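PDB 4IPA: putative curved DNA-binding protein, which probably acts in ribosome biogenesis as an Arx1 protein of the peptidase M24 (methionine aminopeptidase-like) family, and may bind DNA. Local coordinates for residues A[27-32]-A[357-362]; A[59-64]-A[79-84]; A[118-123]-A[129-134]. All blocks are in the same frame, centred on the assembly; numbering follows the deposited sequence.

Contact 1. Residues A[27-32]-A[357-362]; sequences TKYKTA and TRIGGP
The apolar part of this contact is made by I359, whose CG2 methyl rests against the backbone of helix 27-32, 3.8 Å from K30 CA. The same methyl lies 4.1 Å from Y29 CB, and I359 CD1 reaches the Y29 ring obliquely. With chi1 near -46°, CG1 stands beside the backbone N of I359 and CG2 anti to it, so that CG2 meets the helix backbone while CG1 carries CD1 to Y29. Y29 takes part mainly through CB and its carbonyl, since its ring turns away from 357-362 to meet that of Y127.

The polar part is water-mediated. K30 bends at CG (chi2 78°), bringing its ammonium alongside the strand, where NZ donates to a water at 3.1 Å. That water in turn donates to R358 O at 3.0 Å. The lysine thus grips a backbone carbonyl indirectly, at the exposed margin of an otherwise buried patch.

I359 and G360 both face T348 in a classic beta bulge, where the edge strand 355-360 turns a corner. The contact joins helix 23-46 to this strand, one outer strand of the five-stranded sheet, while A32 on the same helix touches T129 of strand 127-136.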
loop_
_atom_site.group_PDB
_atom_site.type_symbol
_atom_site.label_atom_id
_atom_site.label_comp_id
_atom_site.label_asym_id
_atom_site.label_seq_id
_atom_site.Cartn_x
_atom_site.Cartn_y
_atom_site.Cartn_z
ATOM N N THR A 27 18.037 8.077 -4.848
ATOM C CA THR A 27 18.828 6.856 -4.688
ATOM C C THR A 27 18.516 6.101 -3.389
ATOM O O THR A 27 18.579 4.871 -3.353
ATOM C CB THR A 27 20.355 7.174 -4.779
ATOM O OG1 THR A 27 20.642 7.730 -6.070
ATOM C CG2 THR A 27 21.198 5.922 -4.582
ATOM N N LYS A 28 18.176 6.833 -2.335
ATOM C CA LYS A 28 17.794 6.210 -1.072
ATOM C C LYS A 28 16.412 5.568 -1.172
ATOM O O LYS A 28 16.212 4.454 -0.703
ATOM C CB LYS A 28 17.866 7.228 0.076
ATOM C CG LYS A 28 19.303 7.555 0.499
ATOM C CD LYS A 28 19.400 8.795 1.383
ATOM C CE LYS A 28 20.849 9.004 1.843
ATOM N NZ LYS A 28 21.062 10.333 2.488
ATOM N N TYR A 29 15.463 6.278 -1.784
ATOM C CA TYR A 29 14.183 5.680 -2.136
ATOM C C TYR A 29 14.419 4.432 -2.966
ATOM O O TYR A 29 13.836 3.387 -2.704
ATOM C CB TYR A 29 13.326 6.657 -2.930
ATOM C CG TYR A 29 12.511 7.601 -2.091
ATOM C CD1 TYR A 29 11.486 7.129 -1.284
ATOM C CD2 TYR A 29 12.739 8.964 -2.127
ATOM C CE1 TYR A 29 10.736 7.982 -0.533
ATOM C CE2 TYR A 29 11.984 9.832 -1.369
ATOM C CZ TYR A 29 10.990 9.329 -0.574
ATOM O OH TYR A 29 10.233 10.174 0.175
ATOM N N LYS A 30 15.292 4.532 -3.963
ATOM C CA LYS A 30 15.545 3.389 -4.842
ATOM C C LYS A 30 16.175 2.198 -4.112
ATOM O O LYS A 30 15.868 1.043 -4.411
ATOM C CB LYS A 30 16.411 3.785 -6.044
ATOM C CG LYS A 30 16.729 2.624 -6.976
ATOM C CD LYS A 30 15.537 2.311 -7.874
ATOM C CE LYS A 30 15.755 1.039 -8.672
ATOM N NZ LYS A 30 14.474 0.558 -9.243
ATOM N N THR A 31 17.065 2.469 -3.165
ATOM C CA THR A 31 17.655 1.389 -2.389
ATOM C C THR A 31 16.562 0.695 -1.583
ATOM O O THR A 31 16.525 -0.528 -1.486
ATOM C CB THR A 31 18.711 1.899 -1.396
ATOM O OG1 THR A 31 19.662 2.718 -2.074
ATOM C CG2 THR A 31 19.427 0.717 -0.767
ATOM N N ALA A 32 15.684 1.499 -0.989
ATOM C CA ALA A 32 14.538 0.977 -0.264
ATOM C C ALA A 32 13.624 0.124 -1.150
ATOM O O ALA A 32 13.171 -0.925 -0.731
ATOM C CB ALA A 32 13.753 2.116 0.372
ATOM N N THR A 357 7.659 7.791 -12.467
ATOM C CA THR A 357 8.468 6.575 -12.366
ATOM C C THR A 357 8.041 5.724 -11.171
ATOM O O THR A 357 7.872 6.234 -10.050
ATOM C CB THR A 357 9.959 6.929 -12.148
ATOM O OG1 THR A 357 10.382 7.842 -13.159
ATOM C CG2 THR A 357 10.834 5.676 -12.215
ATOM N N ARG A 358 7.891 4.423 -11.397
ATOM C CA ARG A 358 7.561 3.501 -10.309
ATOM C C ARG A 358 8.850 3.089 -9.603
ATOM O O ARG A 358 9.539 2.177 -10.046
ATOM C CB ARG A 358 6.831 2.259 -10.834
ATOM C CG ARG A 358 5.642 2.558 -11.742
ATOM C CD ARG A 358 4.866 1.277 -12.154
ATOM N NE ARG A 358 4.186 1.473 -13.440
ATOM C CZ ARG A 358 2.927 1.138 -13.709
ATOM N NH1 ARG A 358 2.170 0.570 -12.782
ATOM N NH2 ARG A 358 2.424 1.362 -14.923
ATOM N N ILE A 359 9.192 3.775 -8.521
ATOM C CA ILE A 359 10.418 3.457 -7.802
ATOM C C ILE A 359 10.330 2.036 -7.263
ATOM O O ILE A 359 11.265 1.246 -7.382
ATOM C CB ILE A 359 10.615 4.396 -6.604
ATOM C CG1 ILE A 359 10.359 5.846 -7.011
ATOM C CG2 ILE A 359 11.996 4.221 -5.998
ATOM C CD1 ILE A 359 10.337 6.805 -5.816
ATOM N N GLY A 360 9.187 1.734 -6.662
ATOM C CA GLY A 360 8.979 0.473 -5.976
ATOM C C GLY A 360 7.521 0.067 -5.995
ATOM O O GLY A 360 6.624 0.833 -5.619
ATOM N N GLY A 361 7.276 -1.148 -6.457
ATOM C CA GLY A 361 5.926 -1.643 -6.509
ATOM C C GLY A 361 5.936 -3.108 -6.832
ATOM O O GLY A 361 6.999 -3.720 -6.944
ATOM N N PRO A 362 4.740 -3.669 -6.995
ATOM C CA PRO A 362 4.496 -5.071 -7.344
ATOM C C PRO A 362 4.963 -5.355 -8.764
ATOM O O PRO A 362 5.050 -4.428 -9.582
ATOM C CB PRO A 362 2.973 -5.186 -7.263
ATOM C CG PRO A 362 2.496 -3.783 -7.597
ATOM C CD PRO A 362 3.494 -2.888 -6.916
HETATM O O HOH W 1 12.430 2.477 -10.640
#

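Contact 2. Residues A[59-64]-A[79-84]; sequences QGDKLM and KGFSHP
F81 meets D61 and M64 in a helix-on-sheet packing that sets helix 53-69 against strand 79-88, an outermost strand of a three-stranded antiparallel sheet in this M24-family domain. Segment 79-84 enters along that sheet, G80 pairing through its backbone with Q123. At F81 the ring leans out to the helix and takes two kinds of neighbour. M64 CG sits over one face, 3.8 Å from the ring centroid and 18° off the normal, a CH-pi contact; SD, farther away at 5.2 Å and oblique, adds a Met-aromatic contact. Chi1 of M64 (179°) sets CG anti to the backbone N and over the ring, and the chain then bends at chi2 and chi3. D61 approaches differently: its carboxylate plane is at a right angle to the ring, and OD1 comes to 3.2 Å from F81 CE2. That carboxylate is held elsewhere, OD2 by a salt bridge to R307 and OD1 by a hydrogen bond from T85 OG1.

S82 and H83 then both face G121 in a classic beta bulge, where the chain turns. P84 C lies 3.9 Å from D61 OD1, and P84 O accepts a hydrogen bond from H83 ND1, 2.9 Å long, lying in the carbonyl plane on a lone pair.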
loop_
_atom_site.group_PDB
_atom_site.type_symbol
_atom_site.label_atom_id
_atom_site.label_comp_id
_atom_site.label_asym_id
_atom_site.label_seq_id
_atom_site.Cartn_x
_atom_site.Cartn_y
_atom_site.Cartn_z
ATOM N N GLN A 59 8.984 -14.408 8.910
ATOM C CA GLN A 59 10.061 -14.661 7.952
ATOM C C GLN A 59 10.327 -13.447 7.061
ATOM O O GLN A 59 11.482 -13.135 6.746
ATOM C CB GLN A 59 9.764 -15.894 7.097
ATOM C CG GLN A 59 10.891 -16.264 6.126
ATOM C CD GLN A 59 12.238 -16.486 6.822
ATOM O OE1 GLN A 59 12.296 -16.860 7.992
ATOM N NE2 GLN A 59 13.318 -16.242 6.100
ATOM N N GLY A 60 9.258 -12.768 6.661
ATOM C CA GLY A 60 9.393 -11.575 5.842
ATOM C C GLY A 60 10.163 -10.518 6.607
ATOM O O GLY A 60 11.072 -9.884 6.053
ATOM N N ASP A 61 9.815 -10.347 7.884
ATOM C CA ASP A 61 10.448 -9.331 8.717
ATOM C C ASP A 61 11.932 -9.632 8.922
ATOM O O ASP A 61 12.764 -8.729 8.918
ATOM C CB ASP A 61 9.712 -9.173 10.056
ATOM C CG ASP A 61 8.369 -8.447 9.904
ATOM O OD1 ASP A 61 8.138 -7.842 8.831
ATOM O OD2 ASP A 61 7.551 -8.481 10.856
ATOM N N LYS A 62 12.233 -10.903 9.093
ATOM C CA LYS A 62 13.577 -11.375 9.221
ATOM C C LYS A 62 14.384 -11.109 7.960
ATOM O O LYS A 62 15.439 -10.589 8.030
ATOM C CB LYS A 62 13.602 -12.836 9.629
ATOM C CG LYS A 62 14.881 -13.557 9.335
ATOM C CD LYS A 62 14.746 -15.036 9.541
ATOM C CE LYS A 62 15.934 -15.583 10.271
ATOM N NZ LYS A 62 16.315 -16.856 9.652
ATOM N N LEU A 63 13.860 -11.468 6.826
ATOM C CA LEU A 63 14.456 -11.129 5.572
ATOM C C LEU A 63 14.739 -9.663 5.377
ATOM O O LEU A 63 15.741 -9.328 4.842
ATOM C CB LEU A 63 13.572 -11.576 4.477
ATOM C CG LEU A 63 13.989 -12.950 4.164
ATOM C CD1 LEU A 63 12.859 -13.673 3.496
ATOM C CD2 LEU A 63 15.151 -12.720 3.238
ATOM N N MET A 64 13.825 -8.818 5.799
ATOM C CA MET A 64 13.953 -7.410 5.671
ATOM C C MET A 64 15.122 -6.909 6.465
ATOM O O MET A 64 15.883 -6.104 6.017
ATOM C CB MET A 64 12.703 -6.728 6.166
ATOM C CG MET A 64 12.711 -5.231 6.102
ATOM S SD MET A 64 12.506 -4.620 4.438
ATOM C CE MET A 64 10.786 -4.766 4.249
ATOM N N LYS A 79 17.975 3.597 9.092
ATOM C CA LYS A 79 17.302 2.742 8.127
ATOM C C LYS A 79 16.454 1.751 8.902
ATOM O O LYS A 79 16.675 1.561 10.092
ATOM C CB LYS A 79 18.330 1.998 7.282
ATOM C CG LYS A 79 19.111 0.977 8.078
ATOM C CD LYS A 79 20.341 0.494 7.336
ATOM C CE LYS A 79 21.171 -0.433 8.223
ATOM N NZ LYS A 79 22.293 -1.042 7.485
ATOM N N GLY A 80 15.486 1.129 8.232
ATOM C CA GLY A 80 14.596 0.189 8.886
ATOM C C GLY A 80 13.382 -0.152 8.035
ATOM O O GLY A 80 13.413 0.016 6.815
ATOM N N PHE A 81 12.322 -0.643 8.675
ATOM C CA PHE A 81 11.050 -0.900 7.996
ATOM C C PHE A 81 10.314 0.416 7.668
ATOM O O PHE A 81 10.289 1.331 8.479
ATOM C CB PHE A 81 10.125 -1.732 8.895
ATOM C CG PHE A 81 10.585 -3.144 9.130
ATOM C CD1 PHE A 81 11.663 -3.413 9.972
ATOM C CD2 PHE A 81 9.920 -4.211 8.536
ATOM C CE1 PHE A 81 12.077 -4.719 10.200
ATOM C CE2 PHE A 81 10.337 -5.520 8.764
ATOM C CZ PHE A 81 11.414 -5.773 9.594
ATOM N N SER A 82 9.709 0.504 6.489
ATOM C CA SER A 82 8.682 1.506 6.251
ATOM C C SER A 82 7.315 0.857 6.515
ATOM O O SER A 82 6.312 1.539 6.660
ATOM C CB SER A 82 8.747 2.053 4.815
ATOM O OG SER A 82 8.449 1.041 3.856
ATOM N N HIS A 83 7.282 -0.471 6.592
ATOM C CA HIS A 83 6.012 -1.182 6.792
ATOM C C HIS A 83 6.291 -2.631 7.101
ATOM O O HIS A 83 7.019 -3.294 6.353
ATOM C CB HIS A 83 5.136 -1.102 5.538
ATOM C CG HIS A 83 3.681 -1.387 5.776
ATOM N ND1 HIS A 83 3.178 -2.668 5.916
ATOM C CD2 HIS A 83 2.609 -0.554 5.859
ATOM C CE1 HIS A 83 1.869 -2.609 6.092
ATOM N NE2 HIS A 83 1.496 -1.338 6.065
ATOM N N PRO A 84 5.696 -3.143 8.187
ATOM C CA PRO A 84 5.852 -4.548 8.568
ATOM C C PRO A 84 5.372 -5.471 7.450
ATOM O O PRO A 84 4.524 -5.071 6.651
ATOM C CB PRO A 84 4.915 -4.681 9.773
ATOM C CG PRO A 84 3.885 -3.640 9.550
ATOM C CD PRO A 84 4.653 -2.473 8.984
#

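Contact 3. Residues A[118-123]-A[129-134]; sequences IQLGAQ and TIVCDT
I118, Q119 and V131 bring much of the buried surface to this beta hairpin, in which strands 115-124 and 127-136 run antiparallel and belong to the three-stranded sheet of the M24-family domain. I118 forms a hydrogen-bonded pair with D133: I118 N reaches D133 O at 2.9 Å almost straight, and D133 N returns a bond to I118 O. Its side chain lies on the face shared with L120 and V131, against L40 and V43 of helix 23-46.

Q119 sits in the non-hydrogen-bonded pair with C132, where the strands come close, the CA atoms being 4.1 Å apart. On the opposite face of the sheet, its CB lies 3.8 Å from C132 CB, and its CG packs against I130 CG2 at 3.9 Å. CG is anti to the backbone N (chi1 174°), which leans the aliphatic stem across toward I130 on the partner strand. The Q119 backbone also gives a CA-H...O contact to V131 O.

V131 pairs with L120 through two backbone bonds, V131 N to L120 O being 3.0 Å and nearly linear at 178°. Beside this pair the two side chains run alongside each other, pointing the same way, and L120 CD1 touches V131 CG2 at 4.1 Å.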
loop_
_atom_site.group_PDB
_atom_site.type_symbol
_atom_site.label_atom_id
_atom_site.label_comp_id
_atom_site.label_asym_id
_atom_site.label_seq_id
_atom_site.Cartn_x
_atom_site.Cartn_y
_atom_site.Cartn_z
ATOM N N ILE A 118 -0.116 -8.793 -0.014
ATOM C CA ILE A 118 1.170 -8.755 0.640
ATOM C C ILE A 118 1.696 -7.330 0.550
ATOM O O ILE A 118 1.970 -6.810 -0.534
ATOM C CB ILE A 118 2.132 -9.753 0.007
ATOM C CG1 ILE A 118 1.496 -11.149 0.032
ATOM C CG2 ILE A 118 3.466 -9.754 0.756
ATOM C CD1 ILE A 118 1.597 -11.894 -1.268
ATOM N N GLN A 119 1.774 -6.684 1.700
ATOM C CA GLN A 119 2.202 -5.300 1.780
ATOM C C GLN A 119 3.319 -5.206 2.801
ATOM O O GLN A 119 3.195 -5.685 3.936
ATOM C CB GLN A 119 1.031 -4.395 2.161
ATOM C CG GLN A 119 1.388 -2.934 2.424
ATOM C CD GLN A 119 0.135 -2.050 2.432
ATOM O OE1 GLN A 119 0.088 -0.995 3.077
ATOM N NE2 GLN A 119 -0.891 -2.493 1.708
ATOM N N LEU A 120 4.417 -4.595 2.383
ATOM C CA LEU A 120 5.573 -4.463 3.243
ATOM C C LEU A 120 6.421 -3.347 2.683
ATOM O O LEU A 120 6.114 -2.814 1.623
ATOM C CB LEU A 120 6.358 -5.775 3.268
ATOM C CG LEU A 120 6.826 -6.337 1.928
ATOM C CD1 LEU A 120 8.181 -5.761 1.544
ATOM C CD2 LEU A 120 6.898 -7.874 2.000
ATOM N N GLY A 121 7.481 -2.981 3.385
ATOM C CA GLY A 121 8.380 -1.983 2.849
ATOM C C GLY A 121 9.578 -1.654 3.703
ATOM O O GLY A 121 9.589 -1.892 4.920
ATOM N N ALA A 122 10.587 -1.096 3.041
ATOM C CA ALA A 122 11.810 -0.667 3.688
ATOM C C ALA A 122 12.003 0.839 3.616
ATOM O O ALA A 122 11.307 1.553 2.887
ATOM C CB ALA A 122 13.022 -1.364 3.072
ATOM N N GLN A 123 13.037 1.286 4.317
ATOM C CA GLN A 123 13.203 2.668 4.703
ATOM C C GLN A 123 14.715 2.952 4.806
ATOM O O GLN A 123 15.415 2.289 5.577
ATOM C CB GLN A 123 12.522 2.781 6.068
ATOM C CG GLN A 123 12.485 4.077 6.682
ATOM C CD GLN A 123 13.766 4.412 7.386
ATOM O OE1 GLN A 123 14.587 5.143 6.842
ATOM N NE2 GLN A 123 13.941 3.901 8.620
ATOM N N THR A 129 9.749 3.192 0.954
ATOM C CA THR A 129 8.935 2.709 -0.147
ATOM C C THR A 129 8.033 1.631 0.418
ATOM O O THR A 129 8.512 0.707 1.064
ATOM C CB THR A 129 9.798 2.052 -1.247
ATOM O OG1 THR A 129 10.543 0.980 -0.660
ATOM C CG2 THR A 129 10.774 3.065 -1.852
ATOM N N ILE A 130 6.736 1.752 0.185
ATOM C CA ILE A 130 5.796 0.711 0.570
ATOM C C ILE A 130 5.253 0.064 -0.709
ATOM O O ILE A 130 4.962 0.765 -1.684
ATOM C CB ILE A 130 4.647 1.282 1.444
ATOM C CG1 ILE A 130 5.226 1.985 2.677
ATOM C CG2 ILE A 130 3.681 0.172 1.878
ATOM C CD1 ILE A 130 4.178 2.608 3.594
ATOM N N VAL A 131 5.163 -1.267 -0.721
ATOM C CA VAL A 131 4.644 -1.994 -1.877
ATOM C C VAL A 131 3.541 -2.943 -1.440
ATOM O O VAL A 131 3.572 -3.458 -0.327
ATOM C CB VAL A 131 5.744 -2.848 -2.597
ATOM C CG1 VAL A 131 6.855 -1.980 -3.129
ATOM C CG2 VAL A 131 6.318 -3.903 -1.663
ATOM N N CYS A 132 2.572 -3.170 -2.320
ATOM C CA CYS A 132 1.541 -4.168 -2.081
ATOM C C CYS A 132 1.185 -4.840 -3.399
ATOM O O CYS A 132 0.821 -4.161 -4.364
ATOM C CB CYS A 132 0.277 -3.557 -1.464
ATOM S SG CYS A 132 -1.098 -4.768 -1.181
ATOM N N ASP A 133 1.301 -6.168 -3.422
ATOM C CA ASP A 133 0.841 -6.988 -4.535
ATOM C C ASP A 133 -0.319 -7.838 -4.004
ATOM O O ASP A 133 -0.394 -8.135 -2.805
ATOM C CB ASP A 133 1.990 -7.898 -5.036
ATOM C CG ASP A 133 1.715 -8.523 -6.429
ATOM O OD1 ASP A 133 0.748 -8.108 -7.112
ATOM O OD2 ASP A 133 2.492 -9.426 -6.845
ATOM N N THR A 134 -1.230 -8.214 -4.891
ATOM C CA THR A 134 -2.196 -9.244 -4.565
ATOM C C THR A 134 -1.921 -10.471 -5.441
ATOM O O THR A 134 -1.827 -10.368 -6.663
ATOM C CB THR A 134 -3.636 -8.760 -4.756
ATOM O OG1 THR A 134 -3.883 -7.659 -3.877
ATOM C CG2 THR A 134 -4.634 -9.888 -4.444
#

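Contact 3 touches both of the others, its centre 11 Å from that of contact 1 and 10 Å from that of contact 2, whereas the centres of contacts 1 and 2 are 15 Å apart and their nearest atoms about 6 Å. T129 joins it to both: its CG2 packs 3.2 Å from Y29 O of contact 1, and its O is probably hydrogen-bonded to S82 OG of contact 2 at 2.8 Å. Further joins are V131 CG1 against G361 N and the methyl M64 CE against G121 O. Contacts 2 and 3 share one sheet through adjacent strands 79-88 and 115-124, and both are nested within the long loop closed by contact 1.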